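Local coordinates for cerato-platanin-like protein (Moniliophthora perniciosa, PDB 3SUM) that is of unknown function but belongs to the cerato-platanins, a fungal protein family whose fold is a double-psi beta barrel, at residues N2-W7 and G110-L114; L27-P32 and L41-L45; L66-H72 and N96-F100; A73-V77 and C124-N128. One frame throughout, in Å; residues are numbered along the deposited sequence.

Contact 1: residues N2-W7 and G110-L114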
loop_
_atom_site.group_PDB
_atom_site.type_symbol
_atom_site.label_atom_id
_atom_site.label_comp_id
_atom_site.label_asym_id
_atom_site.label_seq_id
_atom_site.Cartn_x
_atom_site.Cartn_y
_atom_site.Cartn_z
ATOM N N ASN A 2 -0.762 2.929 -16.767
ATOM C CA ASN A 2 -0.398 4.360 -16.517
ATOM C C ASN A 2 -0.633 4.654 -15.027
ATOM O O ASN A 2 -1.345 5.625 -14.731
ATOM C CB ASN A 2 -1.335 5.285 -17.298
ATOM C CG ASN A 2 -0.833 6.776 -17.375
ATOM O OD1 ASN A 2 -0.998 7.424 -18.427
ATOM N ND2 ASN A 2 -0.226 7.315 -16.275
ATOM N N TRP A 3 -0.086 3.851 -14.103
ATOM C CA TRP A 3 -0.292 4.122 -12.682
ATOM C C TRP A 3 0.685 5.162 -12.229
ATOM O O TRP A 3 1.836 5.158 -12.677
ATOM C CB TRP A 3 -0.172 2.826 -11.812
ATOM C CG TRP A 3 -1.423 1.854 -11.818
ATOM C CD1 TRP A 3 -1.610 0.747 -12.594
ATOM C CD2 TRP A 3 -2.564 1.949 -10.973
ATOM N NE1 TRP A 3 -2.778 0.133 -12.271
ATOM C CE2 TRP A 3 -3.385 0.851 -11.265
ATOM C CE3 TRP A 3 -2.921 2.805 -9.910
ATOM C CZ2 TRP A 3 -4.546 0.609 -10.587
ATOM C CZ3 TRP A 3 -4.136 2.587 -9.268
ATOM C CH2 TRP A 3 -4.929 1.500 -9.618
ATOM N N LEU A 4 0.210 6.075 -11.380
ATOM C CA LEU A 4 1.028 7.118 -10.709
ATOM C C LEU A 4 1.118 6.739 -9.237
ATOM O O LEU A 4 0.208 6.107 -8.678
ATOM C CB LEU A 4 0.338 8.517 -10.755
ATOM C CG LEU A 4 0.088 9.134 -12.130
ATOM C CD1 LEU A 4 -0.432 10.571 -11.909
ATOM C CD2 LEU A 4 1.400 9.209 -12.885
ATOM N N ILE A 5 2.200 7.160 -8.575
ATOM C CA ILE A 5 2.180 7.048 -7.137
ATOM C C ILE A 5 2.631 8.420 -6.571
ATOM O O ILE A 5 3.511 9.091 -7.145
ATOM C CB ILE A 5 3.089 5.938 -6.647
ATOM C CG1 ILE A 5 2.898 5.758 -5.109
ATOM C CG2 ILE A 5 4.586 6.147 -7.152
ATOM C CD1 ILE A 5 3.104 4.394 -4.637
ATOM N N LYS A 6 2.032 8.818 -5.484
ATOM C CA LYS A 6 2.390 10.034 -4.778
ATOM C C LYS A 6 2.543 9.552 -3.348
ATOM O O LYS A 6 2.172 8.440 -3.015
ATOM C CB LYS A 6 1.201 11.020 -4.812
ATOM C CG LYS A 6 1.053 11.623 -6.253
ATOM C CD LYS A 6 -0.332 12.379 -6.313
ATOM C CE LYS A 6 -0.714 12.865 -7.724
ATOM N NZ LYS A 6 0.297 13.933 -8.144
ATOM N N TRP A 7 3.160 10.376 -2.527
ATOM C CA TRP A 7 3.361 9.984 -1.180
ATOM C C TRP A 7 2.625 10.923 -0.238
ATOM O O TRP A 7 2.368 12.091 -0.537
ATOM C CB TRP A 7 4.865 9.852 -0.856
ATOM C CG TRP A 7 5.699 11.113 -1.016
ATOM C CD1 TRP A 7 6.446 11.455 -2.087
ATOM C CD2 TRP A 7 5.869 12.142 -0.055
ATOM N NE1 TRP A 7 7.080 12.637 -1.843
ATOM C CE2 TRP A 7 6.704 13.100 -0.614
ATOM C CE3 TRP A 7 5.340 12.363 1.233
ATOM C CZ2 TRP A 7 7.099 14.282 0.080
ATOM C CZ3 TRP A 7 5.737 13.511 1.929
ATOM C CH2 TRP A 7 6.591 14.468 1.350
ATOM N N GLY A 110 7.709 14.143 -5.855
ATOM C CA GLY A 110 6.520 13.912 -5.084
ATOM C C GLY A 110 5.470 13.079 -5.859
ATOM O O GLY A 110 4.482 12.586 -5.258
ATOM N N THR A 111 5.657 12.936 -7.173
ATOM C CA THR A 111 4.756 12.088 -7.947
ATOM C C THR A 111 5.700 11.313 -8.839
ATOM O O THR A 111 6.643 11.904 -9.398
ATOM C CB THR A 111 3.834 12.941 -8.866
ATOM O OG1 THR A 111 3.048 13.835 -8.073
ATOM C CG2 THR A 111 2.876 12.037 -9.708
ATOM N N ALA A 112 5.433 10.036 -9.021
ATOM C CA ALA A 112 6.253 9.184 -9.927
ATOM C C ALA A 112 5.287 8.319 -10.737
ATOM O O ALA A 112 4.263 7.899 -10.235
ATOM C CB ALA A 112 7.190 8.260 -9.061
ATOM N N GLN A 113 5.651 8.016 -11.978
ATOM C CA GLN A 113 4.854 7.101 -12.752
ATOM C C GLN A 113 5.451 5.725 -12.523
ATOM O O GLN A 113 6.683 5.610 -12.472
ATOM C CB GLN A 113 4.939 7.508 -14.201
ATOM C CG GLN A 113 4.762 8.994 -14.259
ATOM C CD GLN A 113 4.163 9.403 -15.526
ATOM O OE1 GLN A 113 3.237 8.729 -16.025
ATOM N NE2 GLN A 113 4.692 10.515 -16.092
ATOM N N LEU A 114 4.563 4.732 -12.355
ATOM C CA LEU A 114 4.985 3.353 -12.131
ATOM C C LEU A 114 5.195 2.656 -13.403
ATOM O O LEU A 114 4.510 2.946 -14.355
ATOM C CB LEU A 114 3.976 2.595 -11.316
ATOM C CG LEU A 114 3.804 3.176 -9.926
ATOM C CD1 LEU A 114 2.729 2.283 -9.194
ATOM C CD2 LEU A 114 5.140 3.174 -9.122
HETATM O O HOH W 1 1.678 1.608 -14.458
HETATM O O HOH W 2 3.584 13.510 -2.881
#

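Contact 2: residues L27-P32 and L41-L45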
loop_
_atom_site.group_PDB
_atom_site.type_symbol
_atom_site.label_atom_id
_atom_site.label_comp_id
_atom_site.label_asym_id
_atom_site.label_seq_id
_atom_site.Cartn_x
_atom_site.Cartn_y
_atom_site.Cartn_z
ATOM N N LEU A 27 -9.708 -3.177 7.198
ATOM C CA LEU A 27 -8.572 -3.015 8.150
ATOM C C LEU A 27 -8.776 -3.732 9.464
ATOM O O LEU A 27 -7.802 -4.284 10.058
ATOM C CB LEU A 27 -8.282 -1.557 8.425
ATOM C CG LEU A 27 -7.832 -0.757 7.178
ATOM C CD1 LEU A 27 -7.553 0.729 7.542
ATOM C CD2 LEU A 27 -6.608 -1.401 6.526
ATOM N N ALA A 28 -10.024 -3.734 9.921
ATOM C CA ALA A 28 -10.391 -4.396 11.184
ATOM C C ALA A 28 -10.096 -5.877 11.098
ATOM O O ALA A 28 -9.917 -6.544 12.119
ATOM C CB ALA A 28 -11.875 -4.212 11.485
ATOM N N LYS A 29 -10.101 -6.418 9.897
ATOM C CA LYS A 29 -9.812 -7.839 9.730
ATOM C C LYS A 29 -8.373 -8.165 9.352
ATOM O O LYS A 29 -8.074 -9.322 9.034
ATOM C CB LYS A 29 -10.722 -8.359 8.657
ATOM C CG LYS A 29 -12.182 -8.190 9.179
ATOM C CD LYS A 29 -13.244 -8.871 8.245
ATOM C CE LYS A 29 -13.460 -8.159 6.944
ATOM N NZ LYS A 29 -14.859 -8.557 6.419
ATOM N N LEU A 30 -7.524 -7.140 9.384
ATOM C CA LEU A 30 -6.185 -7.241 8.864
ATOM C C LEU A 30 -5.170 -6.996 9.933
ATOM O O LEU A 30 -4.043 -6.605 9.648
ATOM C CB LEU A 30 -5.981 -6.346 7.659
ATOM C CG LEU A 30 -6.643 -6.880 6.399
ATOM C CD1 LEU A 30 -6.520 -5.774 5.296
ATOM C CD2 LEU A 30 -5.956 -8.158 5.884
ATOM N N GLY A 31 -5.543 -7.335 11.166
ATOM C CA GLY A 31 -4.572 -7.395 12.243
ATOM C C GLY A 31 -3.922 -8.757 12.210
ATOM O O GLY A 31 -4.397 -9.659 11.501
ATOM N N PRO A 32 -2.838 -8.946 12.992
ATOM C CA PRO A 32 -2.236 -10.309 13.049
ATOM C C PRO A 32 -3.159 -11.341 13.760
ATOM O O PRO A 32 -2.997 -12.534 13.522
ATOM C CB PRO A 32 -0.897 -10.077 13.791
ATOM C CG PRO A 32 -1.237 -8.885 14.751
ATOM C CD PRO A 32 -2.104 -7.975 13.841
ATOM N N LEU A 41 -3.589 2.207 12.531
ATOM C CA LEU A 41 -3.012 1.796 11.254
ATOM C C LEU A 41 -1.743 1.010 11.494
ATOM O O LEU A 41 -1.426 0.106 10.734
ATOM C CB LEU A 41 -2.652 3.043 10.401
ATOM C CG LEU A 41 -2.233 2.697 8.982
ATOM C CD1 LEU A 41 -3.483 2.280 8.217
ATOM C CD2 LEU A 41 -1.614 4.025 8.415
ATOM N N GLY A 42 -1.009 1.374 12.538
ATOM C CA GLY A 42 0.297 0.735 12.836
ATOM C C GLY A 42 0.193 -0.757 13.137
ATOM O O GLY A 42 1.178 -1.470 13.083
ATOM N N GLU A 43 -0.993 -1.219 13.496
ATOM C CA GLU A 43 -1.183 -2.620 13.857
ATOM C C GLU A 43 -1.582 -3.486 12.700
ATOM O O GLU A 43 -1.703 -4.696 12.828
ATOM C CB GLU A 43 -2.234 -2.764 14.951
ATOM C CG GLU A 43 -1.916 -1.931 16.194
ATOM C CD GLU A 43 -3.147 -1.807 17.093
ATOM O OE1 GLU A 43 -4.258 -1.509 16.609
ATOM O OE2 GLU A 43 -2.979 -1.999 18.284
ATOM N N VAL A 44 -1.880 -2.856 11.562
ATOM C CA VAL A 44 -2.408 -3.633 10.455
ATOM C C VAL A 44 -1.261 -4.349 9.760
ATOM O O VAL A 44 -0.170 -3.784 9.568
ATOM C CB VAL A 44 -3.123 -2.657 9.456
ATOM C CG1 VAL A 44 -3.601 -3.430 8.232
ATOM C CG2 VAL A 44 -4.285 -1.947 10.133
ATOM N N LEU A 45 -1.470 -5.582 9.385
ATOM C CA LEU A 45 -0.474 -6.302 8.579
ATOM C C LEU A 45 0.070 -5.556 7.385
ATOM O O LEU A 45 -0.707 -4.953 6.613
ATOM C CB LEU A 45 -1.100 -7.622 8.087
ATOM C CG LEU A 45 -1.431 -8.631 9.174
ATOM C CD1 LEU A 45 -2.341 -9.680 8.639
ATOM C CD2 LEU A 45 -0.067 -9.350 9.652
#

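Contact 3: residues L66-H72 and N96-F100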
loop_
_atom_site.group_PDB
_atom_site.type_symbol
_atom_site.label_atom_id
_atom_site.label_comp_id
_atom_site.label_asym_id
_atom_site.label_seq_id
_atom_site.Cartn_x
_atom_site.Cartn_y
_atom_site.Cartn_z
ATOM N N LEU A 66 3.989 -3.207 -7.019
ATOM C CA LEU A 66 4.223 -2.001 -7.791
ATOM C C LEU A 66 5.665 -2.094 -8.297
ATOM O O LEU A 66 6.543 -2.602 -7.565
ATOM C CB LEU A 66 4.143 -0.749 -6.899
ATOM C CG LEU A 66 2.914 -0.563 -6.006
ATOM C CD1 LEU A 66 2.915 0.771 -5.279
ATOM C CD2 LEU A 66 1.636 -0.765 -6.925
ATOM N N ARG A 67 5.911 -1.634 -9.518
ATOM C CA ARG A 67 7.315 -1.553 -9.994
ATOM C C ARG A 67 7.632 -0.130 -10.417
ATOM O O ARG A 67 6.805 0.556 -11.055
ATOM C CB ARG A 67 7.559 -2.449 -11.232
ATOM C CG ARG A 67 7.489 -3.965 -10.993
ATOM C CD ARG A 67 7.870 -4.699 -12.349
ATOM N NE ARG A 67 8.170 -6.134 -12.207
ATOM C CZ ARG A 67 9.340 -6.649 -11.791
ATOM N NH1 ARG A 67 10.345 -5.863 -11.416
ATOM N NH2 ARG A 67 9.522 -7.971 -11.753
ATOM N N TYR A 68 8.810 0.328 -10.028
ATOM C CA TYR A 68 9.384 1.544 -10.564
ATOM C C TYR A 68 10.805 1.200 -10.957
ATOM O O TYR A 68 11.597 0.736 -10.100
ATOM C CB TYR A 68 9.410 2.619 -9.485
ATOM C CG TYR A 68 9.992 3.903 -9.982
ATOM C CD1 TYR A 68 9.166 4.851 -10.629
ATOM C CD2 TYR A 68 11.336 4.223 -9.711
ATOM C CE1 TYR A 68 9.683 6.059 -11.061
ATOM C CE2 TYR A 68 11.868 5.430 -10.116
ATOM C CZ TYR A 68 11.045 6.364 -10.756
ATOM O OH TYR A 68 11.590 7.579 -11.189
ATOM N N LYS A 69 11.130 1.430 -12.236
ATOM C CA LYS A 69 12.435 1.089 -12.761
ATOM C C LYS A 69 12.776 -0.329 -12.292
ATOM O O LYS A 69 12.020 -1.268 -12.624
ATOM C CB LYS A 69 13.440 2.191 -12.472
ATOM C CG LYS A 69 13.066 3.501 -13.238
ATOM C CD LYS A 69 14.110 4.551 -12.984
ATOM C CE LYS A 69 13.725 5.856 -13.803
ATOM N NZ LYS A 69 14.776 6.969 -13.765
ATOM N N GLY A 70 13.881 -0.517 -11.590
ATOM C CA GLY A 70 14.271 -1.860 -11.169
ATOM C C GLY A 70 13.850 -2.209 -9.738
ATOM O O GLY A 70 14.371 -3.164 -9.166
ATOM N N ASN A 71 12.952 -1.421 -9.150
ATOM C CA ASN A 71 12.460 -1.639 -7.782
ATOM C C ASN A 71 11.035 -2.169 -7.815
ATOM O O ASN A 71 10.284 -1.920 -8.761
ATOM C CB ASN A 71 12.452 -0.353 -6.994
ATOM C CG ASN A 71 13.812 0.368 -7.033
ATOM O OD1 ASN A 71 14.855 -0.252 -7.179
ATOM N ND2 ASN A 71 13.780 1.666 -6.943
ATOM N N HIS A 72 10.649 -2.848 -6.763
ATOM C CA HIS A 72 9.256 -3.224 -6.627
ATOM C C HIS A 72 8.901 -3.256 -5.153
ATOM O O HIS A 72 9.778 -3.227 -4.265
ATOM C CB HIS A 72 8.975 -4.572 -7.304
ATOM C CG HIS A 72 9.613 -5.754 -6.616
ATOM N ND1 HIS A 72 10.929 -6.129 -6.857
ATOM C CD2 HIS A 72 9.114 -6.665 -5.741
ATOM C CE1 HIS A 72 11.211 -7.213 -6.151
ATOM N NE2 HIS A 72 10.133 -7.550 -5.453
ATOM N N ASN A 96 11.496 4.557 -1.027
ATOM C CA ASN A 96 12.279 3.409 -1.387
ATOM C C ASN A 96 11.900 2.849 -2.746
ATOM O O ASN A 96 12.785 2.459 -3.502
ATOM C CB ASN A 96 12.269 2.387 -0.284
ATOM C CG ASN A 96 12.832 2.984 1.030
ATOM O OD1 ASN A 96 13.749 3.823 0.986
ATOM N ND2 ASN A 96 12.254 2.626 2.160
ATOM N N LEU A 97 10.613 2.863 -3.099
ATOM C CA LEU A 97 10.254 2.236 -4.380
ATOM C C LEU A 97 10.822 3.057 -5.543
ATOM O O LEU A 97 11.120 2.499 -6.612
ATOM C CB LEU A 97 8.733 2.261 -4.528
ATOM C CG LEU A 97 8.080 1.810 -5.822
ATOM C CD1 LEU A 97 8.457 0.333 -6.268
ATOM C CD2 LEU A 97 6.515 1.985 -5.615
ATOM N N THR A 98 10.931 4.378 -5.363
ATOM C CA THR A 98 11.096 5.295 -6.497
ATOM C C THR A 98 12.426 5.975 -6.421
ATOM O O THR A 98 12.651 7.004 -7.035
ATOM C CB THR A 98 9.995 6.347 -6.610
ATOM O OG1 THR A 98 10.051 7.207 -5.449
ATOM C CG2 THR A 98 8.637 5.694 -6.710
ATOM N N THR A 99 13.344 5.341 -5.700
ATOM C CA THR A 99 14.750 5.738 -5.726
ATOM C C THR A 99 15.471 4.860 -6.759
ATOM O O THR A 99 15.277 3.640 -6.799
ATOM C CB THR A 99 15.369 5.463 -4.345
ATOM O OG1 THR A 99 14.788 6.379 -3.406
ATOM C CG2 THR A 99 16.883 5.716 -4.411
ATOM N N PHE A 100 16.280 5.477 -7.598
ATOM C CA PHE A 100 16.997 4.783 -8.639
ATOM C C PHE A 100 18.496 5.130 -8.488
ATOM O O PHE A 100 18.895 6.274 -8.644
ATOM C CB PHE A 100 16.503 5.200 -10.017
ATOM C CG PHE A 100 17.264 4.496 -11.146
ATOM C CD1 PHE A 100 17.137 3.103 -11.319
ATOM C CD2 PHE A 100 18.147 5.210 -11.948
ATOM C CE1 PHE A 100 17.840 2.447 -12.315
ATOM C CE2 PHE A 100 18.837 4.557 -12.981
ATOM C CZ PHE A 100 18.676 3.194 -13.174
#

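Contact 4: residues A73-V77 and C124-N128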
loop_
_atom_site.group_PDB
_atom_site.type_symbol
_atom_site.label_atom_id
_atom_site.label_comp_id
_atom_site.label_asym_id
_atom_site.label_seq_id
_atom_site.Cartn_x
_atom_site.Cartn_y
_atom_site.Cartn_z
ATOM N N ALA A 73 7.601 -3.222 -4.880
ATOM C CA ALA A 73 7.139 -3.324 -3.537
ATOM C C ALA A 73 5.774 -3.956 -3.529
ATOM O O ALA A 73 5.036 -3.859 -4.522
ATOM C CB ALA A 73 7.073 -1.885 -2.859
ATOM N N PHE A 74 5.419 -4.530 -2.396
ATOM C CA PHE A 74 4.103 -5.051 -2.229
ATOM C C PHE A 74 3.336 -4.192 -1.247
ATOM O O PHE A 74 3.784 -3.917 -0.136
ATOM C CB PHE A 74 4.150 -6.517 -1.719
ATOM C CG PHE A 74 4.753 -7.448 -2.703
ATOM C CD1 PHE A 74 3.999 -7.980 -3.775
ATOM C CD2 PHE A 74 6.099 -7.874 -2.529
ATOM C CE1 PHE A 74 4.543 -8.891 -4.641
ATOM C CE2 PHE A 74 6.646 -8.801 -3.433
ATOM C CZ PHE A 74 5.857 -9.282 -4.495
ATOM N N VAL A 75 2.168 -3.718 -1.686
ATOM C CA VAL A 75 1.470 -2.737 -0.893
ATOM C C VAL A 75 0.033 -3.167 -0.607
ATOM O O VAL A 75 -0.539 -3.842 -1.404
ATOM C CB VAL A 75 1.485 -1.344 -1.579
ATOM C CG1 VAL A 75 2.934 -0.892 -1.896
ATOM C CG2 VAL A 75 0.723 -1.327 -2.920
ATOM N N THR A 76 -0.520 -2.751 0.572
ATOM C CA THR A 76 -1.855 -3.068 0.889
ATOM C C THR A 76 -2.669 -1.835 0.623
ATOM O O THR A 76 -2.307 -0.737 1.041
ATOM C CB THR A 76 -1.930 -3.446 2.362
ATOM O OG1 THR A 76 -1.028 -4.536 2.551
ATOM C CG2 THR A 76 -3.358 -3.971 2.737
ATOM N N VAL A 77 -3.831 -2.009 -0.032
ATOM C CA VAL A 77 -4.704 -0.903 -0.174
ATOM C C VAL A 77 -5.482 -0.692 1.134
ATOM O O VAL A 77 -6.201 -1.585 1.572
ATOM C CB VAL A 77 -5.713 -1.195 -1.370
ATOM C CG1 VAL A 77 -6.824 -0.049 -1.457
ATOM C CG2 VAL A 77 -4.934 -1.265 -2.736
ATOM N N CYS A 124 1.530 -11.983 -0.132
ATOM C CA CYS A 124 2.607 -11.062 -0.405
ATOM C C CYS A 124 2.558 -9.838 0.489
ATOM O O CYS A 124 3.538 -9.122 0.633
ATOM C CB CYS A 124 2.569 -10.614 -1.904
ATOM S SG CYS A 124 2.741 -12.002 -3.000
ATOM N N CYS A 125 1.370 -9.523 1.013
ATOM C CA CYS A 125 1.220 -8.391 1.938
ATOM C C CYS A 125 0.997 -8.925 3.400
ATOM O O CYS A 125 0.373 -8.261 4.210
ATOM C CB CYS A 125 0.019 -7.527 1.522
ATOM S SG CYS A 125 0.396 -6.554 0.038
ATOM N N GLN A 126 1.511 -10.130 3.657
ATOM C CA GLN A 126 1.536 -10.793 4.992
ATOM C C GLN A 126 0.137 -11.200 5.432
ATOM O O GLN A 126 -0.085 -11.452 6.626
ATOM C CB GLN A 126 2.153 -9.855 6.061
ATOM C CG GLN A 126 3.578 -9.531 5.601
ATOM C CD GLN A 126 4.290 -8.534 6.430
ATOM O OE1 GLN A 126 4.097 -8.465 7.640
ATOM N NE2 GLN A 126 5.198 -7.758 5.770
ATOM N N GLN A 127 -0.787 -11.318 4.491
ATOM C CA GLN A 127 -2.122 -11.695 4.877
ATOM C C GLN A 127 -2.192 -13.219 4.924
ATOM O O GLN A 127 -1.530 -13.909 4.160
ATOM C CB GLN A 127 -3.132 -11.119 3.915
ATOM C CG GLN A 127 -3.061 -9.598 3.947
ATOM C CD GLN A 127 -3.982 -9.000 2.872
ATOM O OE1 GLN A 127 -4.693 -9.741 2.192
ATOM N NE2 GLN A 127 -3.967 -7.687 2.724
ATOM N N ASN A 128 -3.046 -13.742 5.782
ATOM C CA ASN A 128 -3.079 -15.198 5.912
ATOM C C ASN A 128 -4.058 -15.773 4.883
ATOM O O ASN A 128 -5.155 -16.220 5.225
ATOM C CB ASN A 128 -3.543 -15.504 7.311
ATOM C CG ASN A 128 -3.712 -17.009 7.562
ATOM O OD1 ASN A 128 -3.294 -17.884 6.744
ATOM N ND2 ASN A 128 -4.259 -17.321 8.733
HETATM O O HOH W 3 -1.641 -6.427 4.418
#

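Contact 1: residues N2-W7 and G110-L114
The Trp7 indole slants across Gly110, with NE1 3.5 Å from Gly110 CA. One face of this ring carries a water, offset toward the rim, that accepts from Trp7 N and donates to Gly110 O, while NE1 itself bonds to Tyr107 O. At the other end a second water lies in the plane of the Trp3 ring, at its edge, and joins Trp3 N to Leu114 O. The Trp3 ring stacks on Phe87 and leads away from the partner strand; toward Leu114 it is CB that makes the contact, 3.9 Å from Leu114 CD1. Strands 4-7 and 111-113 run antiparallel. Ile5 and Ala112 exchange both backbone bonds (Ile5 N to Ala112 O 2.7 Å, Ala112 N to Ile5 O 2.8 Å). Glycine suits position 110 because the chain leaves helix 105-109 with positive phi. Ile5 CG2 meets Leu114 CD2 at 3.6 Å, and small Ala112 fits beside them. Across the sheet, Leu4 CD2 lies alongside Gln113 CG (3.6 Å), and Lys6, bent at chi4 (-66°), gives NZ to Thr111 OG1 at 2.8 Å. The chemistry implies a two-sided edge pair: Ile5, Ala112 and Leu114 aliphatic toward helix 91-97; Leu4, Gln113, Lys6 and Thr111 opposite, aliphatic stems with mostly polar ends.

Contact 2: residues L27-P32 and L41-L45
Leu30 O is the focus of the tight part of this contact: Leu45 N donates to it at 2.8 Å in a nearly straight bond (162° at the hydrogen), approaching almost along the C=O axis. Leu45 CG closes on the same oxygen, 3.3 Å from Leu30 O, and CD1 lies 3.5 Å from Gly31 O, so the branch lies close to two successive carbonyl oxygens. Next to the bond, Val44 has CG1 anti to its backbone N (chi1 176°), which lays that methyl against Leu30 CB at 3.8 Å and, a little farther on, against Leu27 CD2 at 4.0 Å. A beta-branched valine suits this place, since its short side chain fills the space close to the backbone. Two short local backbone bonds frame the packing: Leu30 N to Leu27 O just past helix 24-28, and Val44 N to Leu41 O at the 3-10 segment 41-43, ahead of barrel strand 50-52, whose Phe50 also touches Val44. An alanine in place of Leu45 would keep the backbone bond but, lacking CG and CD1, would probably open a gap beside the Leu30 and Gly31 carbonyls. Toward solvent the fit slackens. Exposed Pro32 sets CD 3.5 Å from Glu43 O, yet its CB comes no nearer than 4.3 Å to Leu45 CD2. The Glu43 side chain leads off altogether, its OE1 accepting from the backbone N atoms of Thr39 and Lys40.

Contact 3: residues L66-H72 and N96-F100
Leu97, in the last turn of helix 91-97, reaches into the hairpin of strands 63-68 and 71-79. With CG anti to its backbone N (chi1 174°), it sends CD1 between the two strands, 3.7 Å from both Leu66 O and His72 CA, while CD2 crosses the Leu66 side chain, 3.8 Å from its CD1. A leucine suits this spot because one branch can slip between the strands while the other packs on Leu66. Tyr68 follows with a sandwiched ring: Thr98 CB sits over the centre of one face, 4.0 Å from the centroid, and Lys69 CG lies toward the rim of the opposite face. The Tyr68 hydroxyl bonds to Glu105, which also forms a salt bridge with Lys69 NZ. Phe100, on the exposed side, offers a ring face to the extended Lys69 chain, whose CD stands 4.0 Å from the Phe100 centroid. Lys69 belongs to the type II' turn from Tyr68 to Asn71. Asn71 ND2 donates to Leu97 O at 2.8 Å (163°), within its own amide plane but from above the carbonyl plane; its bond to Thr99 O is doubtfully short. The chemistry implies that one amide serves carbonyls where the helix ends, while aliphatic and CH-pi contacts pack the hairpin against that end.

Contact 4: residues A73-V77 and C124-N128
Cys124 CB rests over one face of the Phe74 ring, offset toward its rim, 3.5 Å from Phe74 CD1. The sulfur beyond it stands obliquely to the same ring, SG lying 4.5 Å from the Phe74 centroid in a sulfur-aromatic contact. In Phe74, chi1 (-65°) puts the ring beside the loop and chi2 (-82°) turns its face to Cys124. Cys125 comes next: its SG is 3.2 Å from Val75 O, and its CB is 3.3 Å from Thr76 OG1. Replacing Phe74 by an alanine would probably leave the Cys124 CB and SG without their aromatic cover and open a gap beside the Cys124–Cys133 disulfide. Strand 71-79 belongs to the double-psi beta barrel, lying between strands 63-68 and 50-52. Its alternation sorts the residues: Phe74 and Thr76 point to the cysteine loop, whereas Val75 points away and packs on Leu93 of helix 91-97. A water adds the polar link between the two segments. It accepts from Thr76 OG1 (2.7 Å) and from Gln127 NE2 (3.1 Å) and donates to Cys125 O (2.7 Å). Threonine suits its buried place because one hydroxyl can pair with the water and with Asn46 ND2, while its methyl CG2 faces Gln127 NE2. Farther out, Asn46 ND2 bonds to Phe74 O as well, and Gln127 NE2 donates to Gly61 O. Two disulfides fix the loop covalently: Cys125 to Cys63 at the start of strand 63-68, and Cys124 to Cys133 in the C-terminal tail.

In the fold
Contact 4 is the buried one, its centre about 7 Å from that of the chain; contact 1 lies at the surface, and contacts 2 and 3 are partly buried. Contacts 1, 3 and 4 all reach the same sheet. Contacts 3 and 4 share strand 71-79, while contact 3 also touches contact 1, through Tyr68 on Gln113 and Leu66 on Ile5. Contact 2 packs on contact 4 through Leu30 and Leu45 but lies across the chain's centre from contacts 1 and 3. The chemistry follows place: strand pairing at the sheet edge, one backbone bond with aliphatic packing where a helix end meets the turn before strand 50-52, an asparagine amide at a helix end, and cysteines, a ring and a water inside.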